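Local atomic coordinates of DUF1780 domain-containing protein (Pseudomonas aeruginosa, PDB entry 1Y0K), a protein that is of unknown function but belongs to a family of putative endonucleases grouped with the PD-(D/E)XK nucleases. Residues Ala116-Ala119 against Pro120-Lys124; Pro159-Thr162 against Glu163-Gln167; Leu183-His186 against Ser187-Glu191. One frame throughout, in Å; residues are numbered along the deposited sequence.

Interaction 1 (Ala116-Ala119 against Pro120-Lys124); sequences ARLA and PTLRK
Leu-118 and Ala-119 turn their carbonyls forward onto the N-H groups of Leu-122 and Arg-123, in the opening turn of helix 119-132. Leu-118 O accepts Leu-122 N at 3.0 Å and Ala-119 O accepts Arg-123 N at 2.8 Å; both bonds are nearly straight. Just upstream, Ala-116 to Ala-119 form a type I beta turn, closed by Ala-119 N on Ala-116 O. Pro-120, in the first turn of the helix, has no N-H to give. One residue on, water 1 links the backbones, donating to Arg-117 O and accepting from Thr-121 N, the latter at 3.0 Å.

Among the side chains, Arg-123 wraps back over Ala-119. Its CG stands beside the backbone N (chi1 -69°) and meets Ala-119 O at 3.2 Å; the chain then runs extended to NE and lays one face of the guanidinium over the methyl, with Ala-119 CB 3.4 Å above the plane, over its centre. NE makes a salt bridge to Glu-163, which is consistent with the guanidinium being held in this position. On another side of the turn, Leu-122 CD1 rests 3.9 Å from Leu-118 CB.

These two leucines, with Ala-119, are the buried residues of the junction between helices 111-116 and 119-132. Leu-118 packs on Val-72, Ala-143 and Val-145 and Leu-122 on Phe-70 and Leu-141, so the helix start lies against strands 65-73 and 140-146, while Tyr-164 of helix 162-166 touches both leucines and Ala-119.

Interaction 2 (Pro159-Thr162 against Glu163-Gln167); sequences PPPT and EYLRQ
Arg-166 folds back over the carbonyl of Thr-162, one helical turn earlier. Its CB lies 3.5 Å from Thr-162 O and CG 3.4 Å from the same oxygen. At the CG-CD bond the chain bends (chi3 -71°) and brings the guanidinium round, with CZ 4.0 Å from Thr-162 O and that oxygen over the centre of one face. At the tip, NH1 comes to 3.9 Å from Thr-162 CB, while NH2 stays 4.1 Å from Thr-162 OG1, too far for a hydrogen bond. The two side chains thus run alongside each other, pointing the same way. The oxygen under the guanidinium is already engaged: Arg-166 N donates to Thr-162 O at 3.0 Å, tilted 26° from the carbonyl plane, and the cation above it would probably deepen the polarisation of that carbonyl.

Pro-161 sits at the N-cap and is the centre of an inverse gamma turn, closed by a weak bond from Thr-162 N to Pro-160 O. Its own carbonyl takes two N-H groups: Leu-165 N, at 2.9 Å and nearly straight, and Tyr-164 N in a weak, strongly bent bond. The proline ring meets Tyr-164 obliquely, CB to CD2 at 4.1 Å, and CG lies near Leu-165 CD1.

The result is a short helix, 162-166, entered from a proline-rich loop. Pro-161, Tyr-164 and Leu-165 all lean on Phe-184 of strand 179-185, and the OH of Tyr-164 bonds to the backbone oxygen of Gln-115 in helix 111-116.

Interaction 3 (Leu183-His186 against Ser187-Glu191); sequences LFAH and SGAPE
His-186 and Ala-189 close a type I beta turn at the end of strand 179-185, with Ala-189 N donating to His-186 O at 2.8 Å. The N-H points well at the oxygen (160°), yet the donor stands 46° out of the carbonyl plane, so it does not lie on a lone pair of the oxygen. Ser-187 and Gly-188 occupy the two corner positions.

Inside the turn, the methyl of Ala-189 packs down on the strand end. Its CB is 3.2 Å from His-186 O and 3.8 Å from Ala-185 CB, an alanine-to-alanine contact between the last strand residue and the end of the turn. The imidazole lies on the outer side: with chi1 at -76°, CG of His-186 is anti to the carbonyl carbon, and the ring reaches water 2 at its edge, in plane, ND1 to water oxygen 3.1 Å. The same water accepts Ser-187 N at 3.0 Å, tying the ring to the first corner of the turn.

Helix 191-194 follows directly, with Pro-190 at its N-cap, and both Leu-193 and Arg-194 touch Ala-185. Upstream, two strand residues, Leu-183 and Phe-184, are set against the single residue Leu-172 of strand 171-175, a classic beta bulge. The arrangement is that of a strand-to-helix connection, in which a bulged antiparallel strand of the mixed sheet ends in a type I turn.

How the interactions relate
The three contacts follow one another along the chain, and interaction 2 bridges the other two. Its centre lies about 11 Å from that of interaction 1 and about 14 Å from that of interaction 3, whereas the centres of interactions 1 and 3 are about 20 Å apart. A salt bridge, Arg-123 NE to Glu-163 OE2 at 2.6 Å, joins the starts of helices 119-132 and 162-166. On the other flank, Phe-184 CD1 packs against Leu-165 CD2 at 3.6 Å. Interactions 1 and 3 meet only lightly, through Leu-118 CD2 and Leu-183 CD1 at 4.2 Å. Nothing in the three contacts identifies an active site, so the putative nuclease activity cannot be tied to them.

Interaction 1 (Ala116-Ala119 against Pro120-Lys124)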
# COMPACT_ATOMS: atom_id res chain seq x y z
N ALA A 116 -8.88 -6.53 -4.96
CA ALA A 116 -9.15 -6.44 -6.39
C ALA A 116 -9.08 -5.01 -6.94
O ALA A 116 -8.91 -4.80 -8.13
CB ALA A 116 -10.51 -7.08 -6.72
N ARG A 117 -9.24 -4.03 -6.05
CA ARG A 117 -9.14 -2.62 -6.44
C ARG A 117 -7.75 -2.25 -6.97
O ARG A 117 -7.59 -1.23 -7.64
CB ARG A 117 -9.50 -1.70 -5.28
CG ARG A 117 -10.97 -1.73 -4.87
CD ARG A 117 -11.88 -1.16 -5.96
NE ARG A 117 -13.26 -1.06 -5.48
CZ ARG A 117 -13.82 0.07 -5.07
NH1 ARG A 117 -13.13 1.20 -5.07
NH2 ARG A 117 -15.08 0.07 -4.65
N LEU A 118 -6.75 -3.07 -6.64
CA LEU A 118 -5.37 -2.84 -7.09
C LEU A 118 -5.16 -3.27 -8.54
O LEU A 118 -4.16 -2.90 -9.17
CB LEU A 118 -4.40 -3.61 -6.22
CG LEU A 118 -3.95 -3.07 -4.85
CD1 LEU A 118 -5.08 -2.49 -4.04
CD2 LEU A 118 -3.23 -4.20 -4.08
N ALA A 119 -6.09 -4.06 -9.06
CA ALA A 119 -5.84 -4.78 -10.32
C ALA A 119 -5.63 -3.87 -11.54
O ALA A 119 -4.67 -4.07 -12.30
CB ALA A 119 -6.93 -5.82 -10.59
N PRO A 120 -6.50 -2.86 -11.75
CA PRO A 120 -6.32 -2.03 -12.95
C PRO A 120 -4.92 -1.43 -13.06
O PRO A 120 -4.28 -1.53 -14.12
CB PRO A 120 -7.40 -0.96 -12.78
CG PRO A 120 -8.49 -1.69 -12.03
CD PRO A 120 -7.71 -2.46 -11.00
N THR A 121 -4.42 -0.84 -11.98
CA THR A 121 -3.10 -0.22 -12.00
C THR A 121 -1.99 -1.26 -12.11
O THR A 121 -1.05 -1.09 -12.89
CB THR A 121 -2.92 0.70 -10.76
OG1 THR A 121 -3.84 1.78 -10.87
CG2 THR A 121 -1.51 1.28 -10.72
N LEU A 122 -2.11 -2.35 -11.35
CA LEU A 122 -1.10 -3.41 -11.42
C LEU A 122 -0.99 -4.02 -12.82
O LEU A 122 0.12 -4.31 -13.28
CB LEU A 122 -1.31 -4.47 -10.35
CG LEU A 122 -0.92 -3.99 -8.93
CD1 LEU A 122 -1.24 -5.07 -7.93
CD2 LEU A 122 0.58 -3.63 -8.83
N ARG A 123 -2.13 -4.20 -13.50
CA ARG A 123 -2.14 -4.71 -14.89
C ARG A 123 -1.40 -3.76 -15.84
O ARG A 123 -0.62 -4.21 -16.68
CB ARG A 123 -3.57 -4.94 -15.38
CG ARG A 123 -4.25 -6.11 -14.67
CD ARG A 123 -5.75 -6.18 -14.99
NE ARG A 123 -6.42 -7.17 -14.15
CZ ARG A 123 -7.68 -7.08 -13.74
NH1 ARG A 123 -8.43 -6.04 -14.08
NH2 ARG A 123 -8.19 -8.03 -12.97
N LYS A 124 -1.66 -2.46 -15.70
CA LYS A 124 -1.03 -1.44 -16.54
C LYS A 124 0.48 -1.40 -16.31
O LYS A 124 1.27 -1.36 -17.27
CB LYS A 124 -1.62 -0.05 -16.27
CG LYS A 124 -3.05 0.16 -16.76
CD LYS A 124 -3.50 1.60 -16.44
CE LYS A 124 -4.91 1.89 -16.96
NZ LYS A 124 -4.95 2.10 -18.44
O HOH W 1 -5.89 0.05 -9.50

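Interaction 2 (Pro159-Thr162 against Glu163-Gln167)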
# COMPACT_ATOMS: atom_id res chain seq x y z
N PRO A 159 -7.92 -13.39 0.18
CA PRO A 159 -7.65 -14.56 -0.63
C PRO A 159 -6.22 -14.50 -1.18
O PRO A 159 -5.63 -13.41 -1.22
CB PRO A 159 -8.67 -14.44 -1.76
CG PRO A 159 -8.90 -12.99 -1.90
CD PRO A 159 -8.80 -12.43 -0.51
N PRO A 160 -5.66 -15.66 -1.58
CA PRO A 160 -4.35 -15.64 -2.23
C PRO A 160 -4.33 -14.64 -3.39
O PRO A 160 -5.27 -14.62 -4.18
CB PRO A 160 -4.21 -17.07 -2.78
CG PRO A 160 -5.01 -17.90 -1.84
CD PRO A 160 -6.18 -17.03 -1.43
N PRO A 161 -3.29 -13.80 -3.46
CA PRO A 161 -3.16 -12.80 -4.52
C PRO A 161 -2.58 -13.38 -5.81
O PRO A 161 -1.52 -12.93 -6.28
CB PRO A 161 -2.21 -11.77 -3.90
CG PRO A 161 -1.33 -12.57 -3.03
CD PRO A 161 -2.17 -13.71 -2.50
N THR A 162 -3.29 -14.33 -6.40
CA THR A 162 -2.74 -15.13 -7.52
C THR A 162 -2.42 -14.31 -8.77
O THR A 162 -1.39 -14.51 -9.41
CB THR A 162 -3.66 -16.31 -7.88
OG1 THR A 162 -4.93 -15.81 -8.29
CG2 THR A 162 -3.85 -17.25 -6.68
N GLU A 163 -3.31 -13.38 -9.14
CA GLU A 163 -3.08 -12.58 -10.33
C GLU A 163 -1.82 -11.74 -10.15
O GLU A 163 -1.04 -11.57 -11.08
CB GLU A 163 -4.27 -11.68 -10.66
CG GLU A 163 -4.11 -10.99 -12.03
CD GLU A 163 -5.18 -9.98 -12.37
OE1 GLU A 163 -6.28 -10.00 -11.78
OE2 GLU A 163 -4.92 -9.15 -13.26
N TYR A 164 -1.62 -11.24 -8.93
CA TYR A 164 -0.51 -10.33 -8.69
C TYR A 164 0.81 -11.10 -8.56
O TYR A 164 1.85 -10.63 -9.02
CB TYR A 164 -0.78 -9.44 -7.47
CG TYR A 164 -2.13 -8.74 -7.51
CD1 TYR A 164 -2.72 -8.33 -8.72
CD2 TYR A 164 -2.83 -8.49 -6.34
CE1 TYR A 164 -3.96 -7.69 -8.75
CE2 TYR A 164 -4.07 -7.85 -6.35
CZ TYR A 164 -4.63 -7.46 -7.56
OH TYR A 164 -5.86 -6.84 -7.55
N LEU A 165 0.74 -12.27 -7.95
CA LEU A 165 1.88 -13.21 -7.95
C LEU A 165 2.33 -13.51 -9.38
O LEU A 165 3.52 -13.44 -9.69
CB LEU A 165 1.52 -14.51 -7.23
CG LEU A 165 1.51 -14.50 -5.70
CD1 LEU A 165 0.73 -15.70 -5.17
CD2 LEU A 165 2.94 -14.51 -5.17
N ARG A 166 1.37 -13.81 -10.26
CA ARG A 166 1.67 -14.12 -11.66
C ARG A 166 2.31 -12.95 -12.44
O ARG A 166 2.99 -13.18 -13.44
CB ARG A 166 0.43 -14.67 -12.38
CG ARG A 166 0.09 -16.11 -11.96
CD ARG A 166 -0.79 -16.82 -12.99
NE ARG A 166 -2.15 -16.30 -13.01
CZ ARG A 166 -3.15 -16.76 -12.25
NH1 ARG A 166 -2.95 -17.77 -11.40
NH2 ARG A 166 -4.35 -16.20 -12.34
N GLN A 167 2.11 -11.72 -11.98
CA GLN A 167 2.70 -10.54 -12.64
C GLN A 167 4.21 -10.40 -12.41
O GLN A 167 4.89 -9.63 -13.11
CB GLN A 167 1.96 -9.25 -12.22
CG GLN A 167 0.54 -9.14 -12.79
CD GLN A 167 -0.30 -8.07 -12.13
OE1 GLN A 167 0.05 -7.56 -11.05
NE2 GLN A 167 -1.43 -7.71 -12.76

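Interaction 3 (Leu183-His186 against Ser187-Glu191)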
# COMPACT_ATOMS: atom_id res chain seq x y z
N LEU A 183 0.95 -8.46 1.32
CA LEU A 183 0.15 -9.49 0.62
C LEU A 183 0.98 -10.70 0.25
O LEU A 183 0.52 -11.84 0.42
CB LEU A 183 -0.55 -8.94 -0.62
CG LEU A 183 -1.55 -7.80 -0.41
CD1 LEU A 183 -2.33 -7.54 -1.69
CD2 LEU A 183 -2.52 -8.13 0.73
N PHE A 184 2.18 -10.47 -0.27
CA PHE A 184 3.14 -11.54 -0.52
C PHE A 184 4.54 -10.97 -0.60
O PHE A 184 4.73 -9.78 -0.85
CB PHE A 184 2.79 -12.34 -1.80
CG PHE A 184 3.03 -11.61 -3.11
CD1 PHE A 184 4.30 -11.58 -3.69
CD2 PHE A 184 1.97 -11.02 -3.79
CE1 PHE A 184 4.51 -10.93 -4.91
CE2 PHE A 184 2.16 -10.38 -5.01
CZ PHE A 184 3.43 -10.33 -5.58
N ALA A 185 5.53 -11.83 -0.36
CA ALA A 185 6.92 -11.41 -0.49
C ALA A 185 7.77 -12.64 -0.75
O ALA A 185 7.71 -13.61 0.02
CB ALA A 185 7.39 -10.71 0.76
N HIS A 186 8.49 -12.62 -1.87
CA HIS A 186 9.34 -13.75 -2.25
C HIS A 186 10.58 -13.84 -1.37
O HIS A 186 10.94 -12.89 -0.68
CB HIS A 186 9.76 -13.65 -3.72
CG HIS A 186 8.68 -14.01 -4.68
ND1 HIS A 186 8.41 -15.32 -5.04
CD2 HIS A 186 7.82 -13.25 -5.40
CE1 HIS A 186 7.43 -15.34 -5.92
NE2 HIS A 186 7.05 -14.10 -6.15
N SER A 187 11.24 -14.99 -1.41
CA SER A 187 12.40 -15.25 -0.56
C SER A 187 13.49 -14.17 -0.62
O SER A 187 14.17 -13.92 0.38
CB SER A 187 12.99 -16.63 -0.88
OG SER A 187 13.53 -16.66 -2.19
N GLY A 188 13.63 -13.53 -1.78
CA GLY A 188 14.61 -12.45 -1.97
C GLY A 188 14.22 -11.08 -1.42
O GLY A 188 15.06 -10.17 -1.37
N ALA A 189 12.97 -10.93 -1.01
CA ALA A 189 12.46 -9.67 -0.47
C ALA A 189 13.12 -9.36 0.88
O ALA A 189 13.51 -10.29 1.59
CB ALA A 189 10.94 -9.72 -0.33
N PRO A 190 13.28 -8.07 1.21
CA PRO A 190 13.76 -7.67 2.53
C PRO A 190 13.10 -8.44 3.66
O PRO A 190 11.90 -8.74 3.60
CB PRO A 190 13.35 -6.20 2.60
CG PRO A 190 13.48 -5.73 1.20
CD PRO A 190 13.05 -6.89 0.34
N GLU A 191 13.87 -8.77 4.68
CA GLU A 191 13.36 -9.58 5.77
C GLU A 191 12.16 -8.96 6.49
O GLU A 191 11.26 -9.68 6.92
CB GLU A 191 14.49 -9.91 6.75
CG GLU A 191 14.10 -10.84 7.87
CD GLU A 191 15.01 -10.69 9.06
OE1 GLU A 191 15.43 -9.55 9.34
OE2 GLU A 191 15.31 -11.71 9.72
O HOH W 2 10.21 -17.09 -3.25